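Oxidoreductase protein (Agrobacterium radiobacter, PDB 5UI9) probably catalyses an NAD-dependent oxidation or reduction as a GFO/IDH/MocA family member, and binds NAD and a small dihydroxy acid. Local coordinates at residues 19-30 with 292-303. Residues are numbered along the deposited sequence; the frame is centred on the assembly and turned at random.
Sequences NQMHAWKDVKGA and QESVLAIQQHWT. With MG (magnesium ion), chain E.
Gln300 grips the backbone of Lys28 with both ends of its amide. Gln300 OE1 accepts from Lys28 N at 2.9 Å. Gln300 NE2 returns a bond to Lys28 O at 2.8 Å, on a lone pair in the carbonyl plane. A bend at chi2 (65°) turns the amide to the N-H and C=O of Lys28, and NE2 also bonds Asp304. At the other end, Gln292 NE2 donates almost straight to Asn19 OD1 at 2.7 Å, with the two amide planes 79° apart. Midway, Gln299 NE2 reaches Gln20 O at 3.1 Å, an oxygen that already accepts from Trp24 N within the helix. The extended Gln299 side chain runs across one face of the Trp24 indole, and its amide lies nearly parallel to the ring. Gln299 CB makes a CH-pi contact, 3.9 Å from the centroid of the six-membered ring of Trp24. Trp24 NE1 bonds Asp72, which also receives Gln20 NE2. Thr303 OG1 sits in plane at the indole edge and donates to Gln299 O. Around this core, Ala23 CB meets Val295 CG1 at 3.6 Å. Leu296 CD1 touches both Val27 CG2 and Asp26 CB. The axes of the segments 19-26 and 292-303 cross at -54°, joining the first helix of the Rossmann fold to helix 289-308, which also packs on strand 121-124. Beyond the helix end, Trp24 O, Val27 O, Ala30 O and a water bind magnesium. The main chain here is thus held twice, its carbonyls by magnesium and Lys28 by Gln300, while Gln299 NE2 is bonded within a buried interface.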
loop_
_atom_site.group_PDB
_atom_site.type_symbol
_atom_site.label_atom_id
_atom_site.label_comp_id
_atom_site.label_asym_id
_atom_site.label_seq_id
_atom_site.Cartn_x
_atom_site.Cartn_y
_atom_site.Cartn_z
ATOM N N ASN A 19 -14.916 24.118 16.562
ATOM C CA ASN A 19 -13.599 23.666 17.041
ATOM C C ASN A 19 -12.565 24.778 16.954
ATOM O O ASN A 19 -11.751 24.931 17.852
ATOM C CB ASN A 19 -13.076 22.461 16.254
ATOM C CG ASN A 19 -13.972 21.251 16.370
ATOM O OD1 ASN A 19 -14.218 20.748 17.464
ATOM N ND2 ASN A 19 -14.471 20.778 15.234
ATOM N N GLN A 20 -12.591 25.529 15.858
ATOM C CA GLN A 20 -11.657 26.637 15.667
ATOM C C GLN A 20 -11.891 27.741 16.704
ATOM O O GLN A 20 -10.932 28.291 17.244
ATOM C CB GLN A 20 -11.722 27.171 14.228
ATOM C CG GLN A 20 -11.197 26.155 13.221
ATOM C CD GLN A 20 -11.270 26.593 11.774
ATOM O OE1 GLN A 20 -11.549 25.772 10.900
ATOM N NE2 GLN A 20 -10.998 27.867 11.505
ATOM N N MET A 21 -13.164 28.016 17.001
ATOM C CA MET A 21 -13.551 28.967 18.052
ATOM C C MET A 21 -13.114 28.543 19.454
ATOM O O MET A 21 -12.607 29.372 20.218
ATOM C CB MET A 21 -15.071 29.205 18.039
ATOM C CG MET A 21 -15.579 29.958 16.816
ATOM S SD MET A 21 -14.959 31.645 16.625
ATOM C CE MET A 21 -15.694 32.432 18.068
ATOM N N HIS A 22 -13.311 27.268 19.800
ATOM C CA HIS A 22 -12.794 26.738 21.071
ATOM C C HIS A 22 -11.287 26.937 21.137
ATOM O O HIS A 22 -10.764 27.452 22.128
ATOM C CB HIS A 22 -13.087 25.243 21.246
ATOM C CG HIS A 22 -14.486 24.928 21.681
ATOM N ND1 HIS A 22 -15.016 25.383 22.867
ATOM C CD2 HIS A 22 -15.442 24.151 21.118
ATOM C CE1 HIS A 22 -16.250 24.930 22.999
ATOM N NE2 HIS A 22 -16.533 24.180 21.951
ATOM N N ALA A 23 -10.598 26.539 20.068
ATOM C CA ALA A 23 -9.135 26.638 20.016
ATOM C C ALA A 23 -8.618 28.077 20.123
ATOM O O ALA A 23 -7.612 28.318 20.786
ATOM C CB ALA A 23 -8.600 25.980 18.754
ATOM N N TRP A 24 -9.300 29.024 19.483
ATOM C CA TRP A 24 -8.888 30.437 19.568
ATOM C C TRP A 24 -8.912 30.974 21.001
ATOM O O TRP A 24 -8.088 31.815 21.357
ATOM C CB TRP A 24 -9.733 31.342 18.662
ATOM C CG TRP A 24 -9.378 31.261 17.213
ATOM C CD1 TRP A 24 -10.215 30.940 16.192
ATOM C CD2 TRP A 24 -8.105 31.529 16.617
ATOM N NE1 TRP A 24 -9.545 30.974 14.998
ATOM C CE2 TRP A 24 -8.246 31.332 15.231
ATOM C CE3 TRP A 24 -6.854 31.901 17.120
ATOM C CZ2 TRP A 24 -7.187 31.492 14.342
ATOM C CZ3 TRP A 24 -5.806 32.062 16.238
ATOM C CH2 TRP A 24 -5.976 31.860 14.864
ATOM N N LYS A 25 -9.849 30.489 21.811
ATOM C CA LYS A 25 -9.899 30.832 23.233
ATOM C C LYS A 25 -8.630 30.336 23.941
ATOM O O LYS A 25 -7.978 31.115 24.634
ATOM C CB LYS A 25 -11.191 30.281 23.866
ATOM C CG LYS A 25 -11.374 30.561 25.355
ATOM C CD LYS A 25 -12.764 31.104 25.701
ATOM C CE LYS A 25 -13.925 30.232 25.219
ATOM N NZ LYS A 25 -13.816 28.822 25.673
ATOM N N ASP A 26 -8.269 29.070 23.717
ATOM C CA ASP A 26 -7.023 28.483 24.252
ATOM C C ASP A 26 -5.731 29.097 23.696
ATOM O O ASP A 26 -4.711 29.039 24.359
ATOM C CB ASP A 26 -6.953 26.967 23.977
ATOM C CG ASP A 26 -7.917 26.144 24.827
ATOM O OD1 ASP A 26 -8.517 26.663 25.795
ATOM O OD2 ASP A 26 -8.065 24.940 24.512
ATOM N N VAL A 27 -5.748 29.625 22.474
ATOM C CA VAL A 27 -4.537 30.216 21.887
ATOM C C VAL A 27 -4.073 31.394 22.744
ATOM O O VAL A 27 -4.879 32.249 23.112
ATOM C CB VAL A 27 -4.759 30.704 20.426
ATOM C CG1 VAL A 27 -3.623 31.619 19.957
ATOM C CG2 VAL A 27 -4.917 29.519 19.470
ATOM N N LYS A 28 -2.777 31.425 23.033
ATOM C CA LYS A 28 -2.152 32.558 23.707
ATOM C C LYS A 28 -1.610 33.574 22.697
ATOM O O LYS A 28 -0.837 33.226 21.800
ATOM C CB LYS A 28 -1.054 32.078 24.668
ATOM C CG LYS A 28 -1.628 31.627 26.008
ATOM C CD LYS A 28 -0.771 30.585 26.712
ATOM C CE LYS A 28 -1.433 30.121 28.005
ATOM N NZ LYS A 28 -1.108 28.698 28.293
ATOM N N GLY A 29 -2.032 34.828 22.867
ATOM C CA GLY A 29 -1.646 35.929 21.993
ATOM C C GLY A 29 -2.681 36.280 20.935
ATOM O O GLY A 29 -2.426 37.145 20.094
ATOM N N ALA A 30 -3.845 35.625 20.970
ATOM C CA ALA A 30 -4.920 35.921 20.021
ATOM C C ALA A 30 -6.290 35.472 20.522
ATOM O O ALA A 30 -6.397 34.539 21.333
ATOM C CB ALA A 30 -4.622 35.283 18.669
ATOM N N GLN A 292 -8.928 17.866 16.867
ATOM C CA GLN A 292 -9.174 19.022 17.717
ATOM C C GLN A 292 -7.912 19.581 18.377
ATOM O O GLN A 292 -7.733 20.800 18.418
ATOM C CB GLN A 292 -10.255 18.686 18.747
ATOM C CG GLN A 292 -11.637 18.604 18.109
ATOM C CD GLN A 292 -12.684 17.993 19.020
ATOM O OE1 GLN A 292 -12.429 16.993 19.699
ATOM N NE2 GLN A 292 -13.875 18.570 19.021
ATOM N N GLU A 293 -7.032 18.703 18.864
ATOM C CA GLU A 293 -5.722 19.131 19.366
ATOM C C GLU A 293 -4.920 19.843 18.279
ATOM O O GLU A 293 -4.294 20.872 18.549
ATOM C CB GLU A 293 -4.891 17.958 19.898
ATOM C CG GLU A 293 -3.579 18.407 20.553
ATOM C CD GLU A 293 -2.707 17.265 21.047
ATOM O OE1 GLU A 293 -2.865 16.120 20.587
ATOM O OE2 GLU A 293 -1.849 17.509 21.917
ATOM N N SER A 294 -4.926 19.290 17.065
ATOM C CA SER A 294 -4.143 19.860 15.969
ATOM C C SER A 294 -4.641 21.243 15.522
ATOM O O SER A 294 -3.870 22.029 14.984
ATOM C CB SER A 294 -4.091 18.896 14.780
ATOM O OG SER A 294 -5.308 18.862 14.063
ATOM N N VAL A 295 -5.924 21.521 15.753
ATOM C CA VAL A 295 -6.516 22.834 15.486
ATOM C C VAL A 295 -5.862 23.877 16.392
ATOM O O VAL A 295 -5.497 24.945 15.929
ATOM C CB VAL A 295 -8.060 22.838 15.693
ATOM C CG1 VAL A 295 -8.633 24.242 15.563
ATOM C CG2 VAL A 295 -8.758 21.889 14.723
ATOM N N LEU A 296 -5.715 23.562 17.675
ATOM C CA LEU A 296 -4.993 24.442 18.601
ATOM C C LEU A 296 -3.530 24.642 18.175
ATOM O O LEU A 296 -3.046 25.780 18.146
ATOM C CB LEU A 296 -5.073 23.926 20.044
ATOM C CG LEU A 296 -4.314 24.727 21.113
ATOM C CD1 LEU A 296 -4.751 26.186 21.120
ATOM C CD2 LEU A 296 -4.480 24.107 22.490
ATOM N N ALA A 297 -2.853 23.544 17.834
ATOM C CA ALA A 297 -1.448 23.574 17.399
ATOM C C ALA A 297 -1.235 24.500 16.203
ATOM O O ALA A 297 -0.356 25.367 16.234
ATOM C CB ALA A 297 -0.951 22.163 17.074
ATOM N N ILE A 298 -2.054 24.339 15.163
ATOM C CA ILE A 298 -1.899 25.154 13.956
ATOM C C ILE A 298 -2.293 26.618 14.201
ATOM O O ILE A 298 -1.681 27.513 13.629
ATOM C CB ILE A 298 -2.626 24.554 12.718
ATOM C CG1 ILE A 298 -1.976 25.063 11.425
ATOM C CG2 ILE A 298 -4.113 24.852 12.733
ATOM C CD1 ILE A 298 -2.619 24.552 10.156
ATOM N N GLN A 299 -3.302 26.858 15.038
ATOM C CA GLN A 299 -3.721 28.231 15.348
ATOM C C GLN A 299 -2.735 28.961 16.280
ATOM O O GLN A 299 -2.528 30.168 16.131
ATOM C CB GLN A 299 -5.166 28.255 15.866
ATOM C CG GLN A 299 -6.159 27.927 14.746
ATOM C CD GLN A 299 -7.626 27.941 15.151
ATOM O OE1 GLN A 299 -8.480 27.636 14.325
ATOM N NE2 GLN A 299 -7.927 28.308 16.402
ATOM N N GLN A 300 -2.102 28.236 17.202
ATOM C CA GLN A 300 -0.970 28.790 17.962
ATOM C C GLN A 300 0.225 29.055 17.051
ATOM O O GLN A 300 0.912 30.073 17.205
ATOM C CB GLN A 300 -0.534 27.865 19.112
ATOM C CG GLN A 300 0.430 28.519 20.106
ATOM C CD GLN A 300 -0.214 29.660 20.860
ATOM O OE1 GLN A 300 -1.117 29.440 21.658
ATOM N NE2 GLN A 300 0.231 30.889 20.602
ATOM N N HIS A 301 0.482 28.129 16.128
ATOM C CA HIS A 301 1.554 28.281 15.144
ATOM C C HIS A 301 1.341 29.552 14.316
ATOM O O HIS A 301 2.250 30.378 14.210
ATOM C CB HIS A 301 1.647 27.034 14.257
ATOM C CG HIS A 301 2.595 27.164 13.105
ATOM N ND1 HIS A 301 3.959 27.020 13.239
ATOM C CD2 HIS A 301 2.369 27.387 11.788
ATOM C CE1 HIS A 301 4.534 27.164 12.059
ATOM N NE2 HIS A 301 3.591 27.387 11.161
ATOM N N TRP A 302 0.138 29.713 13.765
ATOM C CA TRP A 302 -0.235 30.940 13.041
ATOM C C TRP A 302 0.067 32.199 13.857
ATOM O O TRP A 302 0.705 33.126 13.361
ATOM C CB TRP A 302 -1.722 30.927 12.667
ATOM C CG TRP A 302 -2.265 32.286 12.254
ATOM C CD1 TRP A 302 -2.923 33.190 13.050
ATOM C CD2 TRP A 302 -2.175 32.887 10.958
ATOM N NE1 TRP A 302 -3.239 34.319 12.329
ATOM C CE2 TRP A 302 -2.795 34.159 11.041
ATOM C CE3 TRP A 302 -1.630 32.478 9.735
ATOM C CZ2 TRP A 302 -2.900 35.019 9.932
ATOM C CZ3 TRP A 302 -1.725 33.334 8.639
ATOM C CH2 TRP A 302 -2.357 34.591 8.746
ATOM N N THR A 303 -0.420 32.208 15.098
ATOM C CA THR A 303 -0.284 33.335 16.013
ATOM C C THR A 303 1.176 33.675 16.327
ATOM O O THR A 303 1.551 34.855 16.312
ATOM C CB THR A 303 -1.058 33.057 17.320
ATOM O OG1 THR A 303 -2.434 32.796 17.003
ATOM C CG2 THR A 303 -0.964 34.240 18.297
HETATM MG MG MG E . -7.033 33.161 22.973
HETATM O O HOH W 1 -6.541 34.425 24.870
#